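PDB 2Q02: putative cytoplasmic protein from Salmonella typhimurium LT2, which is of unknown function but binds zinc in a xylose isomerase-like TIM barrel and may have isomerase activity. Local coordinates for residues A[118-122]-A[157-161]; A[151-155]-A[187-193]. One frame throughout, in Å; residues are numbered along the deposited sequence.

Contact 1. Residues A[118-122]-A[157-161]; sequences TVEAI and LIREA
V119 and A161 have the nearest CA atoms across the contact, V119 CA lying 5.4 Å from A161 CA. The axes of segments 118-122 and 157-161 come within 8.7 Å and cross at -59°. Both segments are helical and belong to helices 115-130 and 151-161, neighbours on the outer wall of the TIM barrel, with strand 135-138 between them in sequence. No hydrogen bond joins the segments, and the 318 Å² they bury together is mostly aliphatic. V119 contributes most to it. With chi1 at 165°, its CG1 stands anti to the backbone N and faces A161, while CG2 lies 3.8 Å from L157 CD2. L157 divides its branches between two partners: CD2 serves V119, and CD1 meets T118 CG2 at 3.7 Å, the two side chains crossing at about a right angle. The hydroxyl of T118 takes no part in this; OG1 is hydrogen-bonded to N77 OD1. One turn on, I122 uses both arms: CG2 rests on A161 CB at 3.7 Å, while CD1 passes across I158 to within 3.9 Å of its CG1. F76 touches both T118 and I122, extending the apolar layer beyond the two helices. At the outer margin E160, with CG anti to its backbone N (chi1 -170°), brings its carboxylate back over V119, where E160 OE2 lies 3.6 Å from V119 CG2.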
loop_
_atom_site.group_PDB
_atom_site.type_symbol
_atom_site.label_atom_id
_atom_site.label_comp_id
_atom_site.label_asym_id
_atom_site.label_seq_id
_atom_site.Cartn_x
_atom_site.Cartn_y
_atom_site.Cartn_z
ATOM N N THR A 118 -3.263 0.704 -20.581
ATOM C CA THR A 118 -3.262 1.140 -19.180
ATOM C C THR A 118 -4.075 2.430 -18.994
ATOM O O THR A 118 -4.846 2.549 -18.059
ATOM C CB THR A 118 -1.801 1.309 -18.581
ATOM O OG1 THR A 118 -1.159 0.040 -18.489
ATOM C CG2 THR A 118 -1.803 1.897 -17.180
ATOM N N VAL A 119 -3.868 3.404 -19.869
ATOM C CA VAL A 119 -4.608 4.659 -19.809
ATOM C C VAL A 119 -6.126 4.413 -19.927
ATOM O O VAL A 119 -6.917 4.936 -19.116
ATOM C CB VAL A 119 -4.123 5.632 -20.895
ATOM C CG1 VAL A 119 -5.094 6.769 -21.081
ATOM C CG2 VAL A 119 -2.767 6.186 -20.519
ATOM N N GLU A 120 -6.530 3.624 -20.930
ATOM C CA GLU A 120 -7.921 3.217 -21.049
ATOM C C GLU A 120 -8.447 2.562 -19.764
ATOM O O GLU A 120 -9.567 2.824 -19.331
ATOM C CB GLU A 120 -8.192 2.261 -22.218
ATOM C CG GLU A 120 -9.675 2.248 -22.636
ATOM C CD GLU A 120 -10.192 3.655 -23.058
ATOM O OE1 GLU A 120 -9.369 4.466 -23.576
ATOM O OE2 GLU A 120 -11.402 3.958 -22.874
ATOM N N ALA A 121 -7.649 1.713 -19.144
ATOM C CA ALA A 121 -8.073 1.079 -17.886
ATOM C C ALA A 121 -8.259 2.095 -16.745
ATOM O O ALA A 121 -9.187 1.996 -15.940
ATOM C CB ALA A 121 -7.083 -0.023 -17.460
ATOM N N ILE A 122 -7.366 3.070 -16.667
ATOM C CA ILE A 122 -7.465 4.108 -15.655
ATOM C C ILE A 122 -8.732 4.930 -15.876
ATOM O O ILE A 122 -9.438 5.226 -14.896
ATOM C CB ILE A 122 -6.211 5.016 -15.590
ATOM C CG1 ILE A 122 -5.004 4.231 -15.078
ATOM C CG2 ILE A 122 -6.426 6.198 -14.660
ATOM C CD1 ILE A 122 -3.686 4.945 -15.321
ATOM N N LEU A 157 0.604 8.668 -16.939
ATOM C CA LEU A 157 -0.533 7.956 -17.514
ATOM C C LEU A 157 -1.844 8.420 -16.880
ATOM O O LEU A 157 -2.839 8.614 -17.582
ATOM C CB LEU A 157 -0.340 6.437 -17.338
ATOM C CG LEU A 157 0.859 5.820 -18.096
ATOM C CD1 LEU A 157 0.819 4.339 -17.981
ATOM C CD2 LEU A 157 0.923 6.217 -19.597
ATOM N N ILE A 158 -1.824 8.598 -15.559
ATOM C CA ILE A 158 -2.972 9.126 -14.809
ATOM C C ILE A 158 -3.404 10.506 -15.353
ATOM O O ILE A 158 -4.602 10.754 -15.577
ATOM C CB ILE A 158 -2.668 9.146 -13.272
ATOM C CG1 ILE A 158 -2.745 7.708 -12.732
ATOM C CG2 ILE A 158 -3.623 10.034 -12.480
ATOM C CD1 ILE A 158 -2.187 7.509 -11.344
ATOM N N ARG A 159 -2.425 11.378 -15.593
ATOM C CA ARG A 159 -2.700 12.687 -16.186
ATOM C C ARG A 159 -3.295 12.580 -17.575
ATOM O O ARG A 159 -4.220 13.309 -17.916
ATOM C CB ARG A 159 -1.444 13.553 -16.268
ATOM C CG ARG A 159 -0.852 13.959 -14.934
ATOM C CD ARG A 159 0.088 15.122 -15.088
ATOM N NE ARG A 159 1.265 14.797 -15.911
ATOM C CZ ARG A 159 2.396 14.240 -15.464
ATOM N NH1 ARG A 159 2.533 13.903 -14.190
ATOM N NH2 ARG A 159 3.398 14.014 -16.305
ATOM N N GLU A 160 -2.769 11.681 -18.388
ATOM C CA GLU A 160 -3.279 11.500 -19.739
ATOM C C GLU A 160 -4.719 10.978 -19.731
ATOM O O GLU A 160 -5.533 11.346 -20.581
ATOM C CB GLU A 160 -2.368 10.517 -20.445
ATOM C CG GLU A 160 -2.590 10.374 -21.900
ATOM C CD GLU A 160 -1.649 9.352 -22.454
ATOM O OE1 GLU A 160 -0.441 9.389 -22.081
ATOM O OE2 GLU A 160 -2.127 8.514 -23.249
ATOM N N ALA A 161 -5.016 10.142 -18.739
ATOM C CA ALA A 161 -6.360 9.631 -18.490
ATOM C C ALA A 161 -7.340 10.680 -17.931
ATOM O O ALA A 161 -8.561 10.457 -17.930
ATOM C CB ALA A 161 -6.286 8.440 -17.539
#

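Contact 2. Residues A[151-155]-A[187-193]; sequences AVWAQ and RIDISAI
The carboxamide of Q155 pairs with the backbone of D189 through both its polar atoms: D189 N donates to Q155 OE1 (2.8 Å, 173° at the hydrogen), and Q155 NE2 donates to D189 O at 2.7 Å. The first bond lies in the carbonyl plane of Q155 on a lone pair of OE1; the second is more bent, with the donor tilted 22° from the plane of the D189 carbonyl. Together they fix the rotation of the amide. D189 O also accepts from A192 N, which reaches it from the opposite face. A water donates to Q155 OE1 (2.6 Å) and to R187 O (2.8 Å), and a weak bond runs from Q155 NE2 to A192 O at 3.5 Å. In the TIM barrel this ties helix 151-161 to the connection between helix 180-187 and strand 193-198, beside strand 166-170, where V167 forms backbone hydrogen bonds with A192 and touches the side chain of Q155. An extended chain beyond CG (chi2 -177°) carries the amide across to that connection. Around it, I188 CD1 lies 3.3 Å from Q155 OE1 and also packs on A151 CB and, at 3.8 Å, on V152 CG2. Further out, both methyls of V152 touch R187 CB, 3.9 Å from V152 CG1.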
loop_
_atom_site.group_PDB
_atom_site.type_symbol
_atom_site.label_atom_id
_atom_site.label_comp_id
_atom_site.label_asym_id
_atom_site.label_seq_id
_atom_site.Cartn_x
_atom_site.Cartn_y
_atom_site.Cartn_z
ATOM N N ALA A 151 6.903 4.929 -10.930
ATOM C CA ALA A 151 5.946 5.846 -10.333
ATOM C C ALA A 151 5.785 7.116 -11.178
ATOM O O ALA A 151 4.666 7.641 -11.316
ATOM C CB ALA A 151 6.349 6.191 -8.898
ATOM N N VAL A 152 6.893 7.600 -11.743
ATOM C CA VAL A 152 6.888 8.788 -12.606
ATOM C C VAL A 152 5.985 8.570 -13.827
ATOM O O VAL A 152 5.134 9.400 -14.137
ATOM C CB VAL A 152 8.334 9.135 -13.067
ATOM C CG1 VAL A 152 8.325 10.056 -14.299
ATOM C CG2 VAL A 152 9.131 9.740 -11.935
ATOM N N TRP A 153 6.191 7.445 -14.502
ATOM C CA TRP A 153 5.441 7.069 -15.699
ATOM C C TRP A 153 3.973 6.804 -15.337
ATOM O O TRP A 153 3.077 7.181 -16.086
ATOM C CB TRP A 153 6.104 5.848 -16.344
ATOM C CG TRP A 153 5.483 5.312 -17.578
ATOM C CD1 TRP A 153 4.936 4.074 -17.736
ATOM C CD2 TRP A 153 5.367 5.969 -18.855
ATOM N NE1 TRP A 153 4.476 3.920 -19.026
ATOM C CE2 TRP A 153 4.735 5.062 -19.736
ATOM C CE3 TRP A 153 5.743 7.232 -19.340
ATOM C CZ2 TRP A 153 4.463 5.374 -21.080
ATOM C CZ3 TRP A 153 5.471 7.547 -20.703
ATOM C CH2 TRP A 153 4.838 6.617 -21.545
ATOM N N ALA A 154 3.739 6.177 -14.180
ATOM C CA ALA A 154 2.383 5.976 -13.678
ATOM C C ALA A 154 1.645 7.313 -13.484
ATOM O O ALA A 154 0.468 7.423 -13.808
ATOM C CB ALA A 154 2.410 5.187 -12.372
ATOM N N GLN A 155 2.339 8.310 -12.936
ATOM C CA GLN A 155 1.752 9.636 -12.753
ATOM C C GLN A 155 1.405 10.277 -14.108
ATOM O O GLN A 155 0.391 10.953 -14.254
ATOM C CB GLN A 155 2.690 10.556 -11.953
ATOM C CG GLN A 155 2.817 10.185 -10.503
ATOM C CD GLN A 155 3.689 11.153 -9.693
ATOM O OE1 GLN A 155 4.638 11.771 -10.208
ATOM N NE2 GLN A 155 3.356 11.292 -8.407
ATOM N N ARG A 187 11.415 14.507 -11.578
ATOM C CA ARG A 187 10.264 14.150 -12.397
ATOM C C ARG A 187 9.033 13.735 -11.617
ATOM O O ARG A 187 7.935 13.741 -12.170
ATOM C CB ARG A 187 10.642 13.034 -13.369
ATOM C CG ARG A 187 11.920 13.311 -14.170
ATOM C CD ARG A 187 11.777 12.844 -15.604
ATOM N NE ARG A 187 10.890 13.754 -16.337
ATOM C CZ ARG A 187 10.017 13.396 -17.285
ATOM N NH1 ARG A 187 9.875 12.121 -17.658
ATOM N NH2 ARG A 187 9.265 14.331 -17.862
ATOM N N ILE A 188 9.197 13.373 -10.349
ATOM C CA ILE A 188 8.058 12.940 -9.530
ATOM C C ILE A 188 7.263 14.115 -8.988
ATOM O O ILE A 188 7.825 15.125 -8.564
ATOM C CB ILE A 188 8.480 12.016 -8.345
ATOM C CG1 ILE A 188 7.283 11.175 -7.877
ATOM C CG2 ILE A 188 9.089 12.820 -7.180
ATOM C CD1 ILE A 188 6.993 9.990 -8.782
ATOM N N ASP A 189 5.945 13.960 -8.999
ATOM C CA ASP A 189 5.061 14.932 -8.379
ATOM C C ASP A 189 4.608 14.438 -6.996
ATOM O O ASP A 189 3.814 13.494 -6.886
ATOM C CB ASP A 189 3.862 15.192 -9.282
ATOM C CG ASP A 189 3.304 16.562 -9.101
ATOM O OD1 ASP A 189 3.518 17.143 -8.005
ATOM O OD2 ASP A 189 2.664 17.056 -10.065
ATOM N N ILE A 190 5.142 15.074 -5.955
ATOM C CA ILE A 190 4.911 14.670 -4.562
ATOM C C ILE A 190 3.457 14.796 -4.166
ATOM O O ILE A 190 2.929 13.973 -3.404
ATOM C CB ILE A 190 5.751 15.527 -3.602
ATOM C CG1 ILE A 190 7.209 15.062 -3.638
ATOM C CG2 ILE A 190 5.187 15.529 -2.161
ATOM C CD1 ILE A 190 7.460 13.602 -3.161
ATOM N N SER A 191 2.815 15.825 -4.694
ATOM C CA SER A 191 1.420 16.082 -4.410
ATOM C C SER A 191 0.498 14.994 -4.972
ATOM O O SER A 191 -0.625 14.844 -4.494
ATOM C CB SER A 191 1.023 17.459 -4.973
ATOM O OG SER A 191 0.735 17.373 -6.366
ATOM N N ALA A 192 0.965 14.260 -5.984
ATOM C CA ALA A 192 0.178 13.196 -6.644
ATOM C C ALA A 192 0.568 11.800 -6.174
ATOM O O ALA A 192 0.267 10.791 -6.857
ATOM C CB ALA A 192 0.350 13.277 -8.152
ATOM N N ILE A 193 1.259 11.754 -5.039
ATOM C CA ILE A 193 1.557 10.514 -4.333
ATOM C C ILE A 193 0.518 10.444 -3.217
ATOM O O ILE A 193 0.523 11.291 -2.308
ATOM C CB ILE A 193 2.992 10.538 -3.726
ATOM C CG1 ILE A 193 4.043 10.406 -4.822
ATOM C CG2 ILE A 193 3.195 9.408 -2.704
ATOM C CD1 ILE A 193 5.440 10.737 -4.335
HETATM O O HOH W 1 5.199 13.024 -12.369
#

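Overall arrangement
Contacts 1 and 2 divide one helix, 151-161, between them: 151-155 turns to the connection 187-193, and 157-161 to helix 115-130. Their centres are 13 Å apart, and apart from adjoining in sequence their segments do not touch. Contact 1 is apolar between two helices, whereas contact 2 depends on a side-chain amide bonded to backbone. Neither supplies a ligand to the zinc site formed by E139, D170, H197 and E245. The side chain of I158 is about 10 Å from that of E139, and that of A151 about 9 Å from those of E139 and D170. The side chain of A161 is about 9 Å from a bound zinc ion, and that of I193 about 11 Å from one.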